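N-acetyltransferase family protein (PDB 3LNB) catalyses the acetyl-coenzyme A-dependent N-acetylation of arylamines, a reaction by which it inactivates the antibacterial drug sulfamethoxazole. Local coordinates at residues N70-A75 with V87-I92; V124-L127 with W132-D135; I181-R184 with T190-L193; Y268-K273 with N277-E282. The protein carries 1 engineered substitution. All coordinates share one frame; numbering follows the deposited sequence.

In the fold
The four contacts follow one another along the chain, each closing before the next opens. Contact 1 joins two helices, 71-75 and 83-92, in the helical part of the enzyme; the other three are beta hairpins. Contacts 2 and 3 belong to the same antiparallel sheet, contact 2 pairing strands 116-126 and 131-145 and contact 3 strands 177-182 and 191-196, centres about 15 Å apart. Contact 4 lies at the edge of the second antiparallel sheet, about 34 Å from contact 3, centre to centre. Coenzyme A touches V124 in contact 2 and T269 and K278 in contact 4, so both sheets build its pocket, whereas contacts 1 and 3 are structural packing away from it.

Contact 1. Residues N70-A75 with V87-I92; sequences NLDIMA and VEKLLI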
loop_
_atom_site.group_PDB
_atom_site.type_symbol
_atom_site.label_atom_id
_atom_site.label_comp_id
_atom_site.label_asym_id
_atom_site.label_seq_id
_atom_site.Cartn_x
_atom_site.Cartn_y
_atom_site.Cartn_z
ATOM N N ASN A 70 -4.328 -9.249 -4.074
ATOM C CA ASN A 70 -3.654 -9.793 -5.251
ATOM C C ASN A 70 -4.588 -10.719 -6.032
ATOM O O ASN A 70 -4.120 -11.621 -6.735
ATOM C CB ASN A 70 -2.458 -10.618 -4.796
ATOM C CG ASN A 70 -2.880 -11.901 -4.103
ATOM O OD1 ASN A 70 -3.984 -11.987 -3.557
ATOM N ND2 ASN A 70 -2.008 -12.904 -4.115
ATOM N N LEU A 71 -5.893 -10.498 -5.912
ATOM C CA LEU A 71 -6.876 -11.349 -6.576
ATOM C C LEU A 71 -6.766 -11.452 -8.103
ATOM O O LEU A 71 -7.137 -12.479 -8.671
ATOM C CB LEU A 71 -8.295 -10.925 -6.180
ATOM C CG LEU A 71 -8.546 -10.815 -4.669
ATOM C CD1 LEU A 71 -10.019 -10.519 -4.438
ATOM C CD2 LEU A 71 -8.154 -12.110 -3.953
ATOM N N ASP A 72 -6.274 -10.410 -8.766
ATOM C CA ASP A 72 -6.128 -10.471 -10.222
ATOM C C ASP A 72 -5.007 -11.441 -10.568
ATOM O O ASP A 72 -5.081 -12.163 -11.566
ATOM C CB ASP A 72 -5.818 -9.089 -10.809
ATOM C CG ASP A 72 -7.068 -8.247 -11.016
ATOM O OD1 ASP A 72 -8.187 -8.760 -10.799
ATOM O OD2 ASP A 72 -6.935 -7.070 -11.402
ATOM N N ILE A 73 -3.966 -11.445 -9.739
ATOM C CA ILE A 73 -2.842 -12.351 -9.934
ATOM C C ILE A 73 -3.384 -13.767 -9.783
ATOM O O ILE A 73 -3.069 -14.647 -10.578
ATOM C CB ILE A 73 -1.722 -12.106 -8.878
ATOM C CG1 ILE A 73 -1.128 -10.706 -9.070
ATOM C CG2 ILE A 73 -0.645 -13.174 -8.991
ATOM C CD1 ILE A 73 -0.031 -10.349 -8.088
ATOM N N MET A 74 -4.208 -13.979 -8.763
ATOM C CA MET A 74 -4.803 -15.291 -8.523
ATOM C C MET A 74 -5.739 -15.704 -9.667
ATOM O O MET A 74 -5.730 -16.854 -10.105
ATOM C CB MET A 74 -5.589 -15.279 -7.208
ATOM C CG MET A 74 -4.736 -15.043 -5.968
ATOM S SD MET A 74 -3.604 -16.412 -5.648
ATOM C CE MET A 74 -2.148 -15.905 -6.515
ATOM N N ALA A 75 -6.539 -14.760 -10.154
ATOM C CA ALA A 75 -7.484 -15.049 -11.231
ATOM C C ALA A 75 -6.873 -14.987 -12.630
ATOM O O ALA A 75 -7.515 -15.375 -13.606
ATOM C CB ALA A 75 -8.668 -14.093 -11.148
ATOM N N VAL A 87 -7.832 3.874 -12.224
ATOM C CA VAL A 87 -9.119 4.489 -11.907
ATOM C C VAL A 87 -10.239 3.467 -12.128
ATOM O O VAL A 87 -11.152 3.344 -11.313
ATOM C CB VAL A 87 -9.390 5.738 -12.793
ATOM C CG1 VAL A 87 -10.818 6.243 -12.570
ATOM C CG2 VAL A 87 -8.382 6.845 -12.466
ATOM N N GLU A 88 -10.156 2.722 -13.227
ATOM C CA GLU A 88 -11.176 1.723 -13.539
ATOM C C GLU A 88 -11.254 0.623 -12.486
ATOM O O GLU A 88 -12.328 0.307 -11.981
ATOM C CB GLU A 88 -10.897 1.081 -14.893
ATOM C CG GLU A 88 -12.040 0.208 -15.396
ATOM C CD GLU A 88 -13.327 1.002 -15.547
ATOM O OE1 GLU A 88 -13.254 2.143 -16.055
ATOM O OE2 GLU A 88 -14.405 0.490 -15.168
ATOM N N LYS A 89 -10.107 0.044 -12.149
ATOM C CA LYS A 89 -10.078 -1.042 -11.178
ATOM C C LYS A 89 -10.340 -0.645 -9.728
ATOM O O LYS A 89 -11.325 -1.087 -9.139
ATOM C CB LYS A 89 -8.744 -1.795 -11.258
ATOM C CG LYS A 89 -8.639 -2.973 -10.300
ATOM C CD LYS A 89 -7.275 -3.648 -10.366
ATOM C CE LYS A 89 -7.160 -4.735 -9.288
ATOM N NZ LYS A 89 -5.803 -5.338 -9.197
ATOM N N LEU A 90 -9.468 0.187 -9.161
ATOM C CA LEU A 90 -9.595 0.583 -7.761
ATOM C C LEU A 90 -10.691 1.561 -7.377
ATOM O O LEU A 90 -11.147 1.554 -6.233
ATOM C CB LEU A 90 -8.268 1.129 -7.237
ATOM C CG LEU A 90 -7.167 0.112 -6.947
ATOM C CD1 LEU A 90 -6.649 -0.456 -8.243
ATOM C CD2 LEU A 90 -6.047 0.789 -6.177
ATOM N N LEU A 91 -11.106 2.413 -8.303
ATOM C CA LEU A 91 -12.143 3.368 -7.964
ATOM C C LEU A 91 -13.515 2.955 -8.481
ATOM O O LEU A 91 -14.427 2.711 -7.696
ATOM C CB LEU A 91 -11.771 4.761 -8.487
ATOM C CG LEU A 91 -10.400 5.266 -8.024
ATOM C CD1 LEU A 91 -10.177 6.691 -8.505
ATOM C CD2 LEU A 91 -10.305 5.199 -6.508
ATOM N N ILE A 92 -13.654 2.859 -9.800
ATOM C CA ILE A 92 -14.931 2.497 -10.405
ATOM C C ILE A 92 -15.458 1.099 -10.069
ATOM O O ILE A 92 -16.611 0.953 -9.661
ATOM C CB ILE A 92 -14.858 2.675 -11.932
ATOM C CG1 ILE A 92 -14.636 4.157 -12.253
ATOM C CG2 ILE A 92 -16.134 2.159 -12.599
ATOM C CD1 ILE A 92 -14.294 4.419 -13.697
HETATM O O HOH W 1 -5.836 -7.672 -7.771
#
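D72 and K89 meet in a salt bridge between two helices whose backbones stay well apart, the nearest CA atoms, of D72 and K89, being 10.3 Å from each other. The ionic part is a single carboxylate-ammonium pair: NZ of K89 lies 3.0 Å from OD2 of D72, although as a hydrogen bond the geometry is weak. K89 spans the gap with a fully extended chain, CG anti to the backbone N (chi1 -179°) and every later torsion near 180°, and meets the aspartate from the opposite direction. CE, which carries the ammonium, lies 3.2 Å from the same OD2 of D72.

A water supplies the second link. It accepts from NZ of K89 at 2.7 Å and from the backbone N of D72 at 2.9 Å, near the start of helix 71-75, so that the lysine reaches both the side chain and the main chain of one residue.

Each charge has another partner: K89 also pairs with E101 of helix 99-112, and OD1 of D72 with R95. The contact is therefore part of a row of alternating charges, E101-K89-D72-R95, which links helices 71-75, 83-92 and 99-112 and would probably favour the charged forms of D72 and K89.

Contact 2. Residues V124-L127 with W132-D135; sequences VYDL and WKPD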
loop_
_atom_site.group_PDB
_atom_site.type_symbol
_atom_site.label_atom_id
_atom_site.label_comp_id
_atom_site.label_asym_id
_atom_site.label_seq_id
_atom_site.Cartn_x
_atom_site.Cartn_y
_atom_site.Cartn_z
ATOM N N VAL A 124 11.342 -5.067 0.288
ATOM C CA VAL A 124 10.887 -5.384 1.643
ATOM C C VAL A 124 11.743 -6.471 2.298
ATOM O O VAL A 124 12.308 -7.320 1.616
ATOM C CB VAL A 124 9.405 -5.869 1.627
ATOM C CG1 VAL A 124 8.941 -6.195 3.039
ATOM C CG2 VAL A 124 8.510 -4.804 1.013
ATOM N N TYR A 125 11.838 -6.437 3.626
ATOM C CA TYR A 125 12.603 -7.448 4.343
ATOM C C TYR A 125 11.632 -8.437 4.976
ATOM O O TYR A 125 10.641 -8.038 5.593
ATOM C CB TYR A 125 13.465 -6.819 5.440
ATOM C CG TYR A 125 14.453 -7.792 6.046
ATOM C CD1 TYR A 125 15.576 -8.209 5.329
ATOM C CD2 TYR A 125 14.250 -8.324 7.321
ATOM C CE1 TYR A 125 16.478 -9.130 5.860
ATOM C CE2 TYR A 125 15.148 -9.251 7.867
ATOM C CZ TYR A 125 16.259 -9.648 7.128
ATOM O OH TYR A 125 17.150 -10.556 7.653
ATOM N N ASP A 126 11.908 -9.727 4.810
ATOM C CA ASP A 126 11.060 -10.770 5.380
ATOM C C ASP A 126 11.539 -11.010 6.805
ATOM O O ASP A 126 12.608 -11.584 7.023
ATOM C CB ASP A 126 11.192 -12.062 4.584
ATOM C CG ASP A 126 10.194 -13.113 5.013
ATOM O OD1 ASP A 126 9.833 -13.154 6.211
ATOM O OD2 ASP A 126 9.777 -13.905 4.144
ATOM N N LEU A 127 10.737 -10.573 7.767
ATOM C CA LEU A 127 11.080 -10.697 9.176
ATOM C C LEU A 127 11.071 -12.116 9.737
ATOM O O LEU A 127 11.868 -12.440 10.625
ATOM C CB LEU A 127 10.159 -9.799 10.012
ATOM C CG LEU A 127 8.624 -9.864 9.896
ATOM C CD1 LEU A 127 8.193 -9.630 8.457
ATOM C CD2 LEU A 127 8.114 -11.216 10.405
ATOM N N TRP A 132 15.748 -10.717 2.348
ATOM C CA TRP A 132 15.084 -9.702 1.556
ATOM C C TRP A 132 14.113 -10.372 0.592
ATOM O O TRP A 132 14.400 -11.441 0.051
ATOM C CB TRP A 132 16.098 -8.881 0.753
ATOM C CG TRP A 132 17.039 -8.070 1.582
ATOM C CD1 TRP A 132 18.326 -8.390 1.916
ATOM C CD2 TRP A 132 16.778 -6.793 2.168
ATOM N NE1 TRP A 132 18.885 -7.386 2.670
ATOM C CE2 TRP A 132 17.957 -6.393 2.840
ATOM C CE3 TRP A 132 15.660 -5.943 2.190
ATOM C CZ2 TRP A 132 18.052 -5.181 3.530
ATOM C CZ3 TRP A 132 15.754 -4.735 2.877
ATOM C CH2 TRP A 132 16.944 -4.366 3.537
ATOM N N LYS A 133 12.948 -9.762 0.412
ATOM C CA LYS A 133 11.977 -10.277 -0.541
ATOM C C LYS A 133 12.592 -9.872 -1.884
ATOM O O LYS A 133 13.611 -9.179 -1.910
ATOM C CB LYS A 133 10.614 -9.604 -0.348
ATOM C CG LYS A 133 9.875 -9.977 0.939
ATOM C CD LYS A 133 9.426 -11.446 0.954
ATOM C CE LYS A 133 8.444 -11.706 2.103
ATOM N NZ LYS A 133 8.102 -13.152 2.253
ATOM N N PRO A 134 11.991 -10.285 -3.011
ATOM C CA PRO A 134 12.550 -9.923 -4.319
ATOM C C PRO A 134 12.880 -8.442 -4.509
ATOM O O PRO A 134 12.149 -7.566 -4.042
ATOM C CB PRO A 134 11.476 -10.404 -5.296
ATOM C CG PRO A 134 10.913 -11.604 -4.595
ATOM C CD PRO A 134 10.770 -11.095 -3.175
ATOM N N ASP A 135 13.985 -8.183 -5.204
ATOM C CA ASP A 135 14.445 -6.826 -5.501
ATOM C C ASP A 135 13.328 -5.966 -6.093
ATOM O O ASP A 135 12.650 -6.373 -7.038
ATOM C CB ASP A 135 15.613 -6.853 -6.502
ATOM C CG ASP A 135 16.935 -7.294 -5.879
ATOM O OD1 ASP A 135 17.002 -7.499 -4.650
ATOM O OD2 ASP A 135 17.922 -7.430 -6.637
HETATM O O HOH W 2 10.299 -6.472 -2.199
#
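Y125 and W132 form the packed side of this contact, a T-shaped pair in which the tyrosine turns its edge to the indole face. CD1 of Y125 sits over the middle of the indole, 3.7 Å from CD2 of W132, and the ring planes stand at 80°. In W132, chi1 of -65° sets the indole beside the strand and chi2 of 99° turns its face to the tyrosine; I217 and A220 of strand 216-225 also touch it. Next to the rings the backbones are joined by a nearly straight hydrogen bond, N of K133 to O of V124 at 2.8 Å.

The polar side is equally close. K133 bends at its second torsion and crosses D126 to place NZ 2.6 Å from OD2, a salt bridge in which the ammonium comes from above the carboxylate plane. The second oxygen, OD1 of D126, accepts from the backbone N of D129. The looser part is at P134, where the strands part and a water bridges N of V124, at 3.0 Å, and O of P134, at 2.8 Å.

Y125 and W132 are a non-hydrogen-bonded antiparallel pair close to the turn of the beta hairpin 116-126/131-145; V124, on the first of these strands, belongs to the coenzyme A pocket.

Contact 3. Residues I181-R184 with T190-L193; sequences IRKR and THIL
K183 lays its aliphatic chain over the imidazole of H191, a CH-pi contact made by a lysine at the end of a beta hairpin. CG of K183 lies 4.0 Å from the ring centroid of H191, only 19° off the ring normal and displaced toward the rim, and the methylenes beyond it run on past NE2. A chi1 of -175° carries the chain across the ring, and it bends only at its last torsion, leaving the ammonium beyond the imidazole. The same ring is held in its own plane by T190, whose OG1 shares a hydrogen bond with ND1 of H191 at 2.6 Å, and it also meets the rings of F167 and F221.

T190 and H191 together face F221 of strand 216-225 in a classic beta bulge. Across the hairpin 177-182/191-196 the ladder holds at R182-I192 and I181-L193, but near the turn the carbonyls of R184 and T190 come close without a hydrogen bond. N of R182 lies 3.1 Å from O of I192 and N of I192 2.9 Å from O of R182, a hydrogen-bonded pair. On their face of the sheet, CB of R182 packs against CG1 of I192, while the arginine chain bends away and gives NH1 to O of I181 and to O of G169. I181 and L193 occupy the opposite face, where the delta methyl does the touching: CD1 of I181 rests 3.8 Å from CB of L193.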
loop_
_atom_site.group_PDB
_atom_site.type_symbol
_atom_site.label_atom_id
_atom_site.label_comp_id
_atom_site.label_asym_id
_atom_site.label_seq_id
_atom_site.Cartn_x
_atom_site.Cartn_y
_atom_site.Cartn_z
ATOM N N ILE A 181 12.191 7.044 9.239
ATOM C CA ILE A 181 13.061 6.962 8.078
ATOM C C ILE A 181 14.501 7.213 8.513
ATOM O O ILE A 181 14.771 8.080 9.353
ATOM C CB ILE A 181 12.701 8.025 7.016
ATOM C CG1 ILE A 181 11.288 7.788 6.479
ATOM C CG2 ILE A 181 13.726 7.987 5.886
ATOM C CD1 ILE A 181 11.084 6.411 5.860
ATOM N N ARG A 182 15.418 6.443 7.937
ATOM C CA ARG A 182 16.836 6.576 8.222
ATOM C C ARG A 182 17.609 6.409 6.919
ATOM O O ARG A 182 17.304 5.524 6.106
ATOM C CB ARG A 182 17.288 5.514 9.232
ATOM C CG ARG A 182 16.813 5.748 10.663
ATOM C CD ARG A 182 17.550 6.919 11.298
ATOM N NE ARG A 182 17.252 7.063 12.722
ATOM C CZ ARG A 182 16.114 7.549 13.210
ATOM N NH1 ARG A 182 15.147 7.939 12.390
ATOM N NH2 ARG A 182 15.949 7.663 14.524
ATOM N N LYS A 183 18.590 7.277 6.708
ATOM C CA LYS A 183 19.409 7.198 5.518
ATOM C C LYS A 183 20.557 6.267 5.873
ATOM O O LYS A 183 21.572 6.689 6.417
ATOM C CB LYS A 183 19.946 8.578 5.136
ATOM C CG LYS A 183 20.725 8.589 3.834
ATOM C CD LYS A 183 21.026 10.010 3.396
ATOM C CE LYS A 183 21.718 10.038 2.052
ATOM N NZ LYS A 183 23.076 9.437 2.133
ATOM N N ARG A 184 20.367 4.987 5.593
ATOM C CA ARG A 184 21.376 3.983 5.880
ATOM C C ARG A 184 21.520 3.127 4.640
ATOM O O ARG A 184 20.531 2.670 4.071
ATOM C CB ARG A 184 20.944 3.105 7.058
ATOM C CG ARG A 184 20.710 3.859 8.363
ATOM C CD ARG A 184 22.014 4.214 9.062
ATOM N NE ARG A 184 21.789 4.895 10.336
ATOM C CZ ARG A 184 21.440 6.175 10.464
ATOM N NH1 ARG A 184 21.257 6.693 11.673
ATOM N NH2 ARG A 184 21.286 6.944 9.391
ATOM N N THR A 190 19.705 2.983 -0.223
ATOM C CA THR A 190 20.395 4.072 0.453
ATOM C C THR A 190 19.610 4.541 1.675
ATOM O O THR A 190 20.162 5.180 2.570
ATOM C CB THR A 190 20.581 5.272 -0.498
ATOM O OG1 THR A 190 19.318 5.617 -1.083
ATOM C CG2 THR A 190 21.544 4.924 -1.609
ATOM N N HIS A 191 18.321 4.222 1.701
ATOM C CA HIS A 191 17.451 4.611 2.806
ATOM C C HIS A 191 16.623 3.410 3.240
ATOM O O HIS A 191 16.506 2.423 2.510
ATOM C CB HIS A 191 16.487 5.728 2.379
ATOM C CG HIS A 191 17.161 6.949 1.834
ATOM N ND1 HIS A 191 18.004 6.913 0.744
ATOM C CD2 HIS A 191 17.091 8.248 2.213
ATOM C CE1 HIS A 191 18.425 8.136 0.474
ATOM N NE2 HIS A 191 17.886 8.965 1.349
ATOM N N ILE A 192 16.045 3.507 4.430
ATOM C CA ILE A 192 15.212 2.446 4.960
ATOM C C ILE A 192 14.063 3.044 5.745
ATOM O O ILE A 192 14.135 4.175 6.227
ATOM C CB ILE A 192 15.985 1.513 5.940
ATOM C CG1 ILE A 192 16.526 2.329 7.123
ATOM C CG2 ILE A 192 17.115 0.798 5.221
ATOM C CD1 ILE A 192 17.154 1.481 8.214
ATOM N N LEU A 193 12.986 2.282 5.834
ATOM C CA LEU A 193 11.848 2.674 6.632
ATOM C C LEU A 193 11.866 1.577 7.683
ATOM O O LEU A 193 11.777 0.394 7.348
ATOM C CB LEU A 193 10.542 2.621 5.838
ATOM C CG LEU A 193 9.285 2.811 6.704
ATOM C CD1 LEU A 193 8.117 3.259 5.856
ATOM C CD2 LEU A 193 8.948 1.512 7.423
HETATM O O HOH W 3 22.908 5.943 2.197
#

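Contact 4. Residues Y268-K273 with N277-E282; sequences YTETFK and NKRPIE. With COA (coenzyme A), chain B.
NZ of K278 is gripped by three oxygens, one from T269 and two from coenzyme A. It donates to O7A of the coenzyme's 3'-phosphate at 2.8 Å, to O2A of the diphosphate at 3.0 Å and to OG1 of T269 at 3.0 Å. The lysine chain leaves its strand extended, then bends at chi3 and chi4 (-62° and -66°), which folds the ammonium back across T269 and in between the two phosphate groups. One positive charge thus bridges both anionic parts of the cofactor, while the threonine hydroxyl helps fix its position. The methyl of T269 also packs on the cofactor, CG2 lying 3.7 Å from O3A of the diphosphate.

Y268, E270 and R279 share the opposite face of the hairpin. Y268 and R279 run side by side, and the guanidinium presents a face to the tyrosine while NH1 of R279 reaches the ring edge, 3.2 Å from CD2 of Y268. The same nitrogen makes a long, weak salt bridge to E270. The backbones are firmly paired: Y268 and R279 exchange two hydrogen bonds, as do E270 and N277, with N of E270 2.8 Å from O of N277 and lying in its carbonyl plane.

Strand 275-280 is the outermost of its five-stranded antiparallel sheet, and 267-272 lies between it and 259-263. On its inner side T269 is joined to S262 by backbone hydrogen bonds; S262 also binds coenzyme A. On the face that carries Y268, helix 283-294 packs against the hairpin, touching Y268 through I289 and I281 through Y286, and its S293 hydrogen-bonds the tyrosine hydroxyl.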
loop_
_atom_site.group_PDB
_atom_site.type_symbol
_atom_site.label_atom_id
_atom_site.label_comp_id
_atom_site.label_asym_id
_atom_site.label_seq_id
_atom_site.Cartn_x
_atom_site.Cartn_y
_atom_site.Cartn_z
ATOM N N TYR A 268 -9.321 -16.821 7.773
ATOM C CA TYR A 268 -9.748 -15.444 7.989
ATOM C C TYR A 268 -9.094 -15.028 9.305
ATOM O O TYR A 268 -9.367 -15.617 10.354
ATOM C CB TYR A 268 -11.269 -15.355 8.111
ATOM C CG TYR A 268 -11.782 -13.938 8.268
ATOM C CD1 TYR A 268 -11.359 -12.924 7.403
ATOM C CD2 TYR A 268 -12.725 -13.621 9.247
ATOM C CE1 TYR A 268 -11.871 -11.629 7.506
ATOM C CE2 TYR A 268 -13.244 -12.329 9.355
ATOM C CZ TYR A 268 -12.813 -11.341 8.479
ATOM O OH TYR A 268 -13.334 -10.069 8.557
ATOM N N THR A 269 -8.220 -14.027 9.243
ATOM C CA THR A 269 -7.509 -13.559 10.425
ATOM C C THR A 269 -7.949 -12.161 10.832
ATOM O O THR A 269 -7.861 -11.204 10.050
ATOM C CB THR A 269 -5.979 -13.570 10.193
ATOM O OG1 THR A 269 -5.568 -14.893 9.830
ATOM C CG2 THR A 269 -5.232 -13.158 11.462
ATOM N N GLU A 270 -8.412 -12.055 12.069
ATOM C CA GLU A 270 -8.896 -10.794 12.599
ATOM C C GLU A 270 -8.067 -10.270 13.770
ATOM O O GLU A 270 -7.862 -10.961 14.766
ATOM C CB GLU A 270 -10.355 -10.953 13.046
ATOM C CG GLU A 270 -11.309 -11.322 11.921
ATOM C CD GLU A 270 -12.688 -11.683 12.425
ATOM O OE1 GLU A 270 -12.871 -12.836 12.893
ATOM O OE2 GLU A 270 -13.583 -10.813 12.362
ATOM N N THR A 271 -7.585 -9.044 13.625
ATOM C CA THR A 271 -6.821 -8.385 14.671
ATOM C C THR A 271 -7.821 -7.373 15.212
ATOM O O THR A 271 -8.156 -6.393 14.543
ATOM C CB THR A 271 -5.594 -7.679 14.092
ATOM O OG1 THR A 271 -4.795 -8.632 13.383
ATOM C CG2 THR A 271 -4.771 -7.051 15.208
ATOM N N PHE A 272 -8.291 -7.614 16.428
ATOM C CA PHE A 272 -9.335 -6.782 17.016
ATOM C C PHE A 272 -9.099 -6.413 18.478
ATOM O O PHE A 272 -9.040 -7.283 19.347
ATOM C CB PHE A 272 -10.651 -7.548 16.846
ATOM C CG PHE A 272 -11.861 -6.839 17.362
ATOM C CD1 PHE A 272 -12.276 -7.012 18.678
ATOM C CD2 PHE A 272 -12.623 -6.042 16.513
ATOM C CE1 PHE A 272 -13.441 -6.403 19.143
ATOM C CE2 PHE A 272 -13.786 -5.430 16.963
ATOM C CZ PHE A 272 -14.197 -5.610 18.280
ATOM N N LYS A 273 -8.978 -5.112 18.736
ATOM C CA LYS A 273 -8.745 -4.590 20.081
ATOM C C LYS A 273 -7.699 -5.384 20.841
ATOM O O LYS A 273 -7.955 -5.854 21.954
ATOM C CB LYS A 273 -10.045 -4.575 20.890
ATOM C CG LYS A 273 -11.058 -3.558 20.416
ATOM C CD LYS A 273 -12.374 -3.687 21.173
ATOM C CE LYS A 273 -13.391 -2.678 20.657
ATOM N NZ LYS A 273 -14.757 -2.957 21.163
ATOM N N ASN A 277 -7.063 -13.426 16.071
ATOM C CA ASN A 277 -7.632 -14.746 15.844
ATOM C C ASN A 277 -7.529 -15.193 14.395
ATOM O O ASN A 277 -7.554 -14.368 13.471
ATOM C CB ASN A 277 -9.109 -14.746 16.259
ATOM C CG ASN A 277 -9.292 -14.765 17.761
ATOM O OD1 ASN A 277 -9.387 -15.833 18.373
ATOM N ND2 ASN A 277 -9.326 -13.584 18.370
ATOM N N LYS A 278 -7.407 -16.503 14.205
ATOM C CA LYS A 278 -7.345 -17.083 12.874
ATOM C C LYS A 278 -8.423 -18.155 12.814
ATOM O O LYS A 278 -8.500 -19.019 13.683
ATOM C CB LYS A 278 -5.973 -17.711 12.593
ATOM C CG LYS A 278 -5.806 -18.163 11.139
ATOM C CD LYS A 278 -4.455 -18.833 10.878
ATOM C CE LYS A 278 -3.269 -17.887 11.126
ATOM N NZ LYS A 278 -3.214 -16.746 10.160
ATOM N N ARG A 279 -9.260 -18.092 11.789
ATOM C CA ARG A 279 -10.339 -19.054 11.639
ATOM C C ARG A 279 -10.313 -19.733 10.273
ATOM O O ARG A 279 -10.350 -19.067 9.238
ATOM C CB ARG A 279 -11.682 -18.345 11.878
ATOM C CG ARG A 279 -12.868 -18.908 11.102
ATOM C CD ARG A 279 -14.186 -18.505 11.751
ATOM N NE ARG A 279 -14.346 -17.059 11.863
ATOM C CZ ARG A 279 -14.874 -16.271 10.924
ATOM N NH1 ARG A 279 -14.971 -14.960 11.140
ATOM N NH2 ARG A 279 -15.318 -16.779 9.776
ATOM N N PRO A 280 -10.215 -21.074 10.255
ATOM C CA PRO A 280 -10.191 -21.800 8.983
ATOM C C PRO A 280 -11.547 -21.589 8.333
ATOM O O PRO A 280 -12.562 -21.593 9.022
ATOM C CB PRO A 280 -9.987 -23.255 9.415
ATOM C CG PRO A 280 -9.287 -23.131 10.724
ATOM C CD PRO A 280 -10.043 -22.006 11.380
ATOM N N ILE A 281 -11.564 -21.405 7.022
ATOM C CA ILE A 281 -12.814 -21.168 6.307
ATOM C C ILE A 281 -13.022 -22.144 5.162
ATOM O O ILE A 281 -12.117 -22.887 4.794
ATOM C CB ILE A 281 -12.855 -19.742 5.718
ATOM C CG1 ILE A 281 -11.780 -19.593 4.639
ATOM C CG2 ILE A 281 -12.611 -18.719 6.806
ATOM C CD1 ILE A 281 -11.830 -18.267 3.908
ATOM N N GLU A 282 -14.224 -22.129 4.596
ATOM C CA GLU A 282 -14.552 -23.000 3.470
ATOM C C GLU A 282 -14.780 -22.119 2.246
ATOM O O GLU A 282 -14.773 -20.892 2.350
ATOM C CB GLU A 282 -15.827 -23.798 3.759
ATOM C CG GLU A 282 -15.818 -24.563 5.075
ATOM C CD GLU A 282 -17.177 -25.168 5.390
ATOM O OE1 GLU A 282 -17.611 -26.094 4.667
ATOM O OE2 GLU A 282 -17.817 -24.708 6.358
HETATM N N1A COA B . 1.295 -12.682 0.184
HETATM C C2A COA B . 0.338 -13.580 0.333
HETATM N N3A COA B . -0.051 -13.990 1.529
HETATM C C4A COA B . 0.522 -13.497 2.634
HETATM C C5A COA B . 1.534 -12.555 2.518
HETATM C C6A COA B . 1.916 -12.147 1.245
HETATM N N6A COA B . 2.868 -11.232 1.084
HETATM N N7A COA B . 1.917 -12.224 3.747
HETATM C C8A COA B . 1.176 -12.924 4.603
HETATM N N9A COA B . 0.322 -13.697 3.933
HETATM C C1B COA B . -0.739 -14.537 4.537
HETATM C C2B COA B . -0.204 -15.587 5.509
HETATM O O2B COA B . 0.279 -16.722 4.785
HETATM C C3B COA B . -1.484 -15.938 6.267
HETATM O O3B COA B . -2.180 -17.005 5.619
HETATM P P3B COA B . -3.016 -18.047 6.517
HETATM O O7A COA B . -3.837 -17.371 7.545
HETATM O O8A COA B . -3.901 -18.921 5.495
HETATM O O9A COA B . -1.918 -19.035 7.156
HETATM C C4B COA B . -2.304 -14.647 6.200
HETATM O O4B COA B . -1.546 -13.723 5.402
HETATM C C5B COA B . -2.500 -14.039 7.589
HETATM O O5B COA B . -1.233 -13.699 8.154
HETATM P P1A COA B . -1.149 -13.245 9.694
HETATM O O1A COA B . 0.358 -12.730 9.924
HETATM O O2A COA B . -1.512 -14.348 10.609
HETATM O O3A COA B . -2.146 -11.990 9.843
HETATM P P2A COA B . -1.783 -10.485 9.400
HETATM O O4A COA B . -1.157 -9.789 10.709
HETATM O O5A COA B . -2.995 -9.780 8.925
HETATM O O6A COA B . -0.603 -10.545 8.306
HETATM C CBP COA B . -0.478 -9.196 6.253
HETATM C CCP COA B . -0.879 -10.525 6.902
HETATM C CDP COA B . -1.403 -8.083 6.749
HETATM C CEP COA B . -0.606 -9.325 4.734
HETATM C CAP COA B . 0.975 -8.869 6.606
HETATM O OAP COA B . 1.819 -9.943 6.187
HETATM C C9P COA B . 1.443 -7.585 5.917
HETATM O O9P COA B . 1.040 -6.482 6.285
HETATM N N8P COA B . 2.308 -7.776 4.923
HETATM C C7P COA B . 2.897 -6.675 4.146
HETATM C C6P COA B . 2.935 -7.036 2.659
HETATM C C5P COA B . 3.891 -6.119 1.891
HETATM O O5P COA B . 5.107 -6.247 2.009
HETATM N N4P COA B . 3.320 -5.215 1.098
HETATM C C3P COA B . 4.121 -4.268 0.310
HETATM C C2P COA B . 4.673 -4.931 -0.953
HETATM S S1P COA B . 3.400 -5.324 -2.208
HETATM O O HOH W 4 -9.470 -11.002 16.942
#